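Local coordinates for putative gamma-glutamylcyclotransferase YkqA (Bacillus subtilis, PDB 2QIK), which is a putative gamma-glutamylcyclotransferase, probably an acyltransferase that cyclises gamma-glutamyl groups, at residues V155-R166 and M179-L190. Numbering follows the deposited sequence.
Sequences VGRAVLKGYTTR and MLEDGGTTEGVL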
ATOM      1  N   VAL A 155      -4.064 -13.718 -12.387  1.00 10.46           N
ATOM      2  CA  VAL A 155      -3.637 -13.028 -13.572  1.00 13.30           C
ATOM      3  C   VAL A 155      -2.208 -13.481 -13.866  1.00 14.40           C
ATOM      4  O   VAL A 155      -1.903 -13.730 -15.036  1.00 18.69           O
ATOM      5  CB  VAL A 155      -3.739 -11.499 -13.408  1.00 13.13           C
ATOM      6  CG1 VAL A 155      -3.231 -10.778 -14.739  1.00 18.01           C
ATOM      7  CG2 VAL A 155      -5.191 -11.138 -13.077  1.00 14.97           C
ATOM      8  N   GLY A 156      -1.414 -13.703 -12.827  1.00 16.00           N
ATOM      9  CA  GLY A 156      -0.075 -14.264 -12.919  1.00 18.20           C
ATOM     10  C   GLY A 156       0.966 -13.307 -12.399  1.00 15.24           C
ATOM     11  O   GLY A 156       0.708 -12.396 -11.625  1.00 14.45           O
ATOM     12  N   ARG A 157       2.180 -13.603 -12.820  1.00 14.46           N
ATOM     13  CA  ARG A 157       3.346 -12.878 -12.376  0.50 14.67           C
ATOM     14  C   ARG A 157       3.182 -11.434 -12.674  1.00 12.45           C
ATOM     15  O   ARG A 157       2.785 -11.023 -13.771  1.00 14.65           O
ATOM     16  CB  ARG A 157       4.566 -13.364 -13.146  0.50 15.49           C
ATOM     17  CG  ARG A 157       5.857 -12.864 -12.638  0.50 16.72           C
ATOM     18  CD  ARG A 157       7.016 -13.279 -13.495  0.50 17.33           C
ATOM     19  NE  ARG A 157       7.054 -14.717 -13.634  0.50 19.08           N
ATOM     20  CZ  ARG A 157       7.886 -15.379 -14.432  0.50 20.43           C
ATOM     21  NH1 ARG A 157       7.844 -16.691 -14.451  0.50 23.00           N
ATOM     22  NH2 ARG A 157       8.761 -14.748 -15.177  0.50 20.98           N
ATOM     23  N   ALA A 158       3.531 -10.604 -11.709  1.00 12.17           N
ATOM     24  CA  ALA A 158       3.436  -9.229 -11.860  1.00 14.39           C
ATOM     25  C   ALA A 158       4.689  -8.584 -11.287  1.00 13.52           C
ATOM     26  O   ALA A 158       5.246  -8.995 -10.268  1.00 14.72           O
ATOM     27  CB  ALA A 158       2.137  -8.742 -11.129  1.00 14.75           C
ATOM     28  N   VAL A 159       5.111  -7.550 -11.962  1.00 14.63           N
ATOM     29  CA  VAL A 159       6.299  -6.827 -11.616  1.00 14.98           C
ATOM     30  C   VAL A 159       5.861  -5.500 -10.978  1.00 14.69           C
ATOM     31  O   VAL A 159       4.961  -4.811 -11.505  1.00 14.74           O
ATOM     32  CB  VAL A 159       7.162  -6.605 -12.828  1.00 16.85           C
ATOM     33  CG1 VAL A 159       8.314  -5.707 -12.526  1.00 18.37           C
ATOM     34  CG2 VAL A 159       7.720  -7.909 -13.405  1.00 18.41           C
ATOM     35  N   LEU A 160       6.564  -5.122  -9.888  1.00 13.29           N
ATOM     36  CA  LEU A 160       6.306  -3.863  -9.184  1.00 13.07           C
ATOM     37  C   LEU A 160       7.604  -3.085  -9.077  1.00 12.53           C
ATOM     38  O   LEU A 160       8.501  -3.445  -8.311  1.00 13.23           O
ATOM     39  CB  LEU A 160       5.699  -4.121  -7.795  1.00 12.17           C
ATOM     40  CG  LEU A 160       5.441  -2.852  -6.975  1.00 11.91           C
ATOM     41  CD1 LEU A 160       4.519  -1.811  -7.618  1.00 13.58           C
ATOM     42  CD2 LEU A 160       4.825  -3.232  -5.657  1.00 12.45           C
ATOM     43  N   LYS A 161       7.674  -1.966  -9.779  1.00 15.21           N
ATOM     44  CA  LYS A 161       8.835  -1.082  -9.769  0.50 13.06           C
ATOM     45  C   LYS A 161       8.783  -0.200  -8.528  1.00 13.79           C
ATOM     46  O   LYS A 161       7.707   0.301  -8.195  1.00 14.34           O
ATOM     47  CB  LYS A 161       8.704  -0.141 -10.979  0.50 14.50           C
ATOM     48  CG  LYS A 161       8.639  -0.934 -12.316  0.50 16.82           C
ATOM     49  CD  LYS A 161       9.421  -0.300 -13.433  0.50 22.19           C
ATOM     50  CE  LYS A 161       9.757  -1.272 -14.600  0.50 21.04           C
ATOM     51  NZ  LYS A 161      10.189  -2.659 -14.152  0.50 24.02           N
ATOM     52  N   GLY A 162       9.890  -0.002  -7.862  1.00 12.48           N
ATOM     53  CA  GLY A 162      10.045   0.932  -6.794  1.00 12.01           C
ATOM     54  C   GLY A 162      10.059   0.396  -5.384  1.00 11.27           C
ATOM     55  O   GLY A 162      10.214   1.142  -4.423  1.00 11.12           O
ATOM     56  N   TYR A 163       9.830  -0.902  -5.261  1.00  9.46           N
ATOM     57  CA  TYR A 163       9.685  -1.594  -3.970  1.00  8.39           C
ATOM     58  C   TYR A 163      10.601  -2.786  -3.908  1.00  9.06           C
ATOM     59  O   TYR A 163      10.857  -3.411  -4.949  1.00  9.90           O
ATOM     60  CB  TYR A 163       8.250  -2.090  -3.805  1.00  8.41           C
ATOM     61  CG  TYR A 163       7.191  -1.010  -3.722  1.00  8.79           C
ATOM     62  CD1 TYR A 163       6.748  -0.335  -4.849  1.00  8.55           C
ATOM     63  CD2 TYR A 163       6.569  -0.733  -2.549  1.00  8.21           C
ATOM     64  CE1 TYR A 163       5.782   0.611  -4.798  1.00  9.08           C
ATOM     65  CE2 TYR A 163       5.553   0.185  -2.457  1.00  7.42           C
ATOM     66  CZ  TYR A 163       5.176   0.886  -3.540  1.00  8.20           C
ATOM     67  OH  TYR A 163       4.169   1.836  -3.487  1.00  9.52           O
ATOM     68  N   THR A 164      11.042  -3.127  -2.725  1.00  8.85           N
ATOM     69  CA  THR A 164      11.740  -4.360  -2.393  1.00  9.15           C
ATOM     70  C   THR A 164      10.998  -5.159  -1.401  1.00  8.02           C
ATOM     71  O   THR A 164      10.477  -4.647  -0.438  1.00  8.86           O
ATOM     72  CB  THR A 164      13.122  -4.037  -1.791  1.00 11.01           C
ATOM     73  OG1 THR A 164      13.844  -3.147  -2.666  1.00 12.69           O
ATOM     74  CG2 THR A 164      13.957  -5.295  -1.602  1.00 12.30           C
ATOM     75  N   THR A 165      10.949  -6.470  -1.629  1.00  9.35           N
ATOM     76  CA  THR A 165      10.357  -7.381  -0.635  1.00  8.85           C
ATOM     77  C   THR A 165      11.350  -7.566   0.517  1.00  9.08           C
ATOM     78  O   THR A 165      12.502  -7.967   0.328  1.00 10.83           O
ATOM     79  CB  THR A 165       9.979  -8.722  -1.255  1.00 10.44           C
ATOM     80  OG1 THR A 165       9.022  -8.525  -2.281  1.00  9.72           O
ATOM     81  CG2 THR A 165       9.375  -9.674  -0.244  1.00  9.37           C
ATOM     82  N   ARG A 166      10.893  -7.214   1.714  1.00  9.71           N
ATOM     83  CA  ARG A 166      11.741  -7.226   2.899  1.00 10.28           C
ATOM     84  C   ARG A 166      10.987  -7.759   4.088  1.00  9.91           C
ATOM     85  O   ARG A 166       9.773  -7.749   4.103  1.00 13.88           O
ATOM     86  CB  ARG A 166      12.202  -5.808   3.184  1.00 10.84           C
ATOM     87  CG  ARG A 166      13.107  -5.239   2.171  1.00 11.42           C
ATOM     88  CD  ARG A 166      13.829  -4.020   2.675  1.00 12.53           C
ATOM     89  NE  ARG A 166      14.630  -3.374   1.636  1.00 13.03           N
ATOM     90  CZ  ARG A 166      15.863  -3.792   1.304  1.00 13.96           C
ATOM     91  NH1 ARG A 166      16.450  -4.772   1.966  1.00 15.67           N
ATOM     92  NH2 ARG A 166      16.500  -3.197   0.342  1.00 16.42           N
HETATM   93  N   MSE A 179       6.686  -5.046   1.722  1.00  7.73           N
HETATM   94  CA  MSE A 179       7.381  -4.352   0.641  1.00  8.54           C
HETATM   95  C   MSE A 179       7.716  -2.940   1.057  1.00  8.78           C
HETATM   96  O   MSE A 179       6.868  -2.217   1.547  1.00 11.73           O
HETATM   97  CB  MSE A 179       6.567  -4.284  -0.641  1.00  9.07           C
HETATM   98  CG  MSE A 179       6.225  -5.688  -1.199  1.00  9.41           C
HETATM   99 SE   MSE A 179       5.501  -5.554  -2.938  1.00 17.75          SE
HETATM  100  CE  MSE A 179       3.930  -4.599  -2.495  1.00  9.66           C
ATOM    101  N   LEU A 180       8.981  -2.594   0.943  1.00  8.19           N
ATOM    102  CA  LEU A 180       9.469  -1.264   1.311  1.00  8.56           C
ATOM    103  C   LEU A 180       9.626  -0.439   0.074  1.00  8.92           C
ATOM    104  O   LEU A 180      10.223  -0.900  -0.906  1.00  9.01           O
ATOM    105  CB  LEU A 180      10.795  -1.360   1.996  1.00 10.66           C
ATOM    106  CG  LEU A 180      11.313  -0.139   2.764  1.00 11.78           C
ATOM    107  CD1 LEU A 180      10.422   0.142   3.941  1.00 14.10           C
ATOM    108  CD2 LEU A 180      12.752  -0.350   3.233  1.00 12.65           C
ATOM    109  N   GLU A 181       9.089   0.795   0.065  1.00  9.41           N
ATOM    110  CA  GLU A 181       9.175   1.675  -1.118  1.00  8.32           C
ATOM    111  C   GLU A 181      10.527   2.382  -1.075  1.00  9.37           C
ATOM    112  O   GLU A 181      10.647   3.533  -0.687  1.00 11.85           O
ATOM    113  CB  GLU A 181       8.036   2.674  -1.092  1.00  9.57           C
ATOM    114  CG  GLU A 181       7.874   3.414  -2.393  1.00 10.00           C
ATOM    115  CD  GLU A 181       6.890   4.535  -2.346  1.00  9.07           C
ATOM    116  OE1 GLU A 181       6.273   4.785  -1.302  1.00  9.32           O
ATOM    117  OE2 GLU A 181       6.664   5.152  -3.409  1.00 11.10           O
ATOM    118  N   ASP A 182      11.566   1.655  -1.494  1.00  9.65           N
ATOM    119  CA  ASP A 182      12.950   2.073  -1.364  1.00 11.03           C
ATOM    120  C   ASP A 182      13.688   2.192  -2.675  1.00 11.61           C
ATOM    121  O   ASP A 182      14.920   2.363  -2.690  1.00 13.80           O
ATOM    122  CB  ASP A 182      13.704   1.150  -0.398  1.00 12.14           C
ATOM    123  CG  ASP A 182      13.842  -0.275  -0.880  1.00 12.72           C
ATOM    124  OD1 ASP A 182      14.431  -1.097  -0.068  1.00 13.50           O
ATOM    125  OD2 ASP A 182      13.435  -0.581  -2.054  1.00 11.89           O
ATOM    126  N   GLY A 183      12.962   2.064  -3.789  1.00 12.62           N
ATOM    127  CA  GLY A 183      13.517   2.240  -5.137  1.00 13.56           C
ATOM    128  C   GLY A 183      13.986   0.948  -5.750  1.00 14.53           C
ATOM    129  O   GLY A 183      14.600   0.991  -6.814  1.00 18.13           O
ATOM    130  N   GLY A 184      13.818  -0.187  -5.092  1.00 13.96           N
ATOM    131  CA  GLY A 184      14.192  -1.484  -5.637  1.00 14.73           C
ATOM    132  C   GLY A 184      13.131  -1.913  -6.672  1.00 13.52           C
ATOM    133  O   GLY A 184      12.318  -1.131  -7.188  1.00 14.95           O
ATOM    134  N   THR A 185      13.162  -3.181  -7.016  1.00 14.71           N
ATOM    135  CA  THR A 185      12.134  -3.804  -7.889  0.50 13.95           C
ATOM    136  C   THR A 185      11.803  -5.142  -7.314  1.00 14.10           C
ATOM    137  O   THR A 185      12.662  -5.800  -6.734  1.00 16.25           O
ATOM    138  CB  THR A 185      12.654  -3.932  -9.360  0.50 15.66           C
ATOM    139  OG1 THR A 185      11.545  -4.214 -10.194  0.50 14.85           O
ATOM    140  CG2 THR A 185      13.483  -5.191  -9.591  0.50 17.22           C
ATOM    141  N   THR A 186      10.555  -5.531  -7.400  1.00 11.70           N
ATOM    142  CA  THR A 186      10.130  -6.803  -6.915  1.00 11.06           C
ATOM    143  C   THR A 186       9.074  -7.470  -7.776  1.00 10.81           C
ATOM    144  O   THR A 186       8.651  -6.877  -8.781  1.00 13.10           O
ATOM    145  CB  THR A 186       9.723  -6.633  -5.452  1.00 11.44           C
ATOM    146  OG1 THR A 186       9.769  -7.933  -4.819  1.00 11.53           O
ATOM    147  CG2 THR A 186       8.340  -6.012  -5.258  1.00 11.24           C
ATOM    148  N   GLU A 187       8.688  -8.702  -7.414  1.00 10.02           N
ATOM    149  CA  GLU A 187       7.696  -9.467  -8.124  1.00 11.01           C
ATOM    150  C   GLU A 187       6.716 -10.050  -7.133  1.00  9.23           C
ATOM    151  O   GLU A 187       7.044 -10.292  -5.969  1.00  9.67           O
ATOM    152  CB  GLU A 187       8.334 -10.634  -8.968  1.00 12.04           C
ATOM    153  CG  GLU A 187       9.367 -10.209  -9.982  1.00 13.06           C
ATOM    154  CD  GLU A 187       9.746 -11.335 -10.934  1.00 12.88           C
ATOM    155  OE1 GLU A 187       9.134 -12.424 -10.906  1.00 13.62           O
ATOM    156  OE2 GLU A 187      10.715 -11.090 -11.698  1.00 15.60           O
ATOM    157  N   GLY A 188       5.529 -10.325  -7.661  1.00  9.47           N
ATOM    158  CA  GLY A 188       4.520 -11.072  -6.912  1.00  9.55           C
ATOM    159  C   GLY A 188       3.523 -11.661  -7.863  1.00  9.45           C
ATOM    160  O   GLY A 188       3.725 -11.642  -9.078  1.00 10.85           O
ATOM    161  N   VAL A 189       2.445 -12.160  -7.325  1.00 10.32           N
ATOM    162  CA  VAL A 189       1.340 -12.797  -8.096  1.00 11.07           C
ATOM    163  C   VAL A 189       0.134 -11.843  -7.943  1.00 10.32           C
ATOM    164  O   VAL A 189      -0.233 -11.474  -6.841  1.00  9.79           O
ATOM    165  CB  VAL A 189       0.960 -14.215  -7.480  1.00 14.06           C
ATOM    166  CG1 VAL A 189      -0.128 -14.917  -8.267  1.00 18.32           C
ATOM    167  CG2 VAL A 189       2.179 -15.109  -7.297  1.00 19.09           C
ATOM    168  N   LEU A 190      -0.494 -11.527  -9.053  1.00  8.91           N
ATOM    169  CA  LEU A 190      -1.729 -10.772  -9.064  1.00  8.24           C
ATOM    170  C   LEU A 190      -2.862 -11.728  -9.252  1.00  8.37           C
ATOM    171  O   LEU A 190      -2.902 -12.514 -10.213  1.00  9.42           O
ATOM    172  CB  LEU A 190      -1.713  -9.724 -10.189  1.00  9.61           C
ATOM    173  CG  LEU A 190      -2.870  -8.766 -10.185  1.00  9.14           C
ATOM    174  CD1 LEU A 190      -2.771  -7.859  -8.960  1.00 10.06           C
ATOM    175  CD2 LEU A 190      -2.944  -7.957 -11.448  1.00 11.36           C
TER
HETATM  176  O   HOH W   1      15.439  -4.457  -5.410  1.00 34.82           O
HETATM  177  O   HOH W   2       8.124 -10.837  -3.413  1.00  9.69           O
HETATM  178  O   HOH W   3      12.456  -7.641  -3.829  1.00 14.31           O
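Gly-156 and Leu-190 begin an antiparallel ladder that runs to Lys-161 and Thr-185, and a second one, shifted by two residues, pairs Thr-164 and Thr-165 with Leu-180 and Met-179. A classic beta bulge starts the first: Val-155 N and Gly-156 N both donate to Leu-190 O. The first ladder belongs to the three-stranded sheet, the second to the open end of the hairpin of strands 164-171 and 174-180; Gly-162/Tyr-163 and Glu-181 to Gly-184 carry the chain from one to the other.

Asp-182 sits in the 181-184 loop and bonds across to Thr-164 and Arg-166. Its CB carries CG between backbone N and carbonyl carbon (chi1 65°), turning the carboxylate to both. Asp-182 CG lies 3.4 Å from Thr-164 OG1. Asp-182 OD2 accepts a hydrogen bond from Thr-164 OG1 at 2.7 Å on its syn lone pair, and one from Gly-184 N on its anti side, closing an Asx turn. Asp-182 OD1 accepts from Arg-166 NE at 2.9 Å and from Arg-166 NH2 at 3.0 Å in a side-on salt bridge, lying at the guanidinium edge with the two flat groups 76° apart. Arg-166 NH1 is salt-bridged to Glu-240 OE2. Cut back to an alanine, this position would probably leave Thr-164 OG1 and the Arg-166 edge without their acceptor and free the turn at Gly-184 to move.

Glu-181 lays CG over one face of the Tyr-163 ring, 4.1 Å from its centroid, a CH-pi contact; Tyr-163 OH is hydrogen-bonded to Glu-29 OE2, and Glu-181 OE2 accepts from Glu-29 N. On the helix 261-273 side, Thr-165 OG1 sits 2.7 Å from Thr-186 OG1, and water 2 links that same Thr-165 oxygen to Glu-187 O.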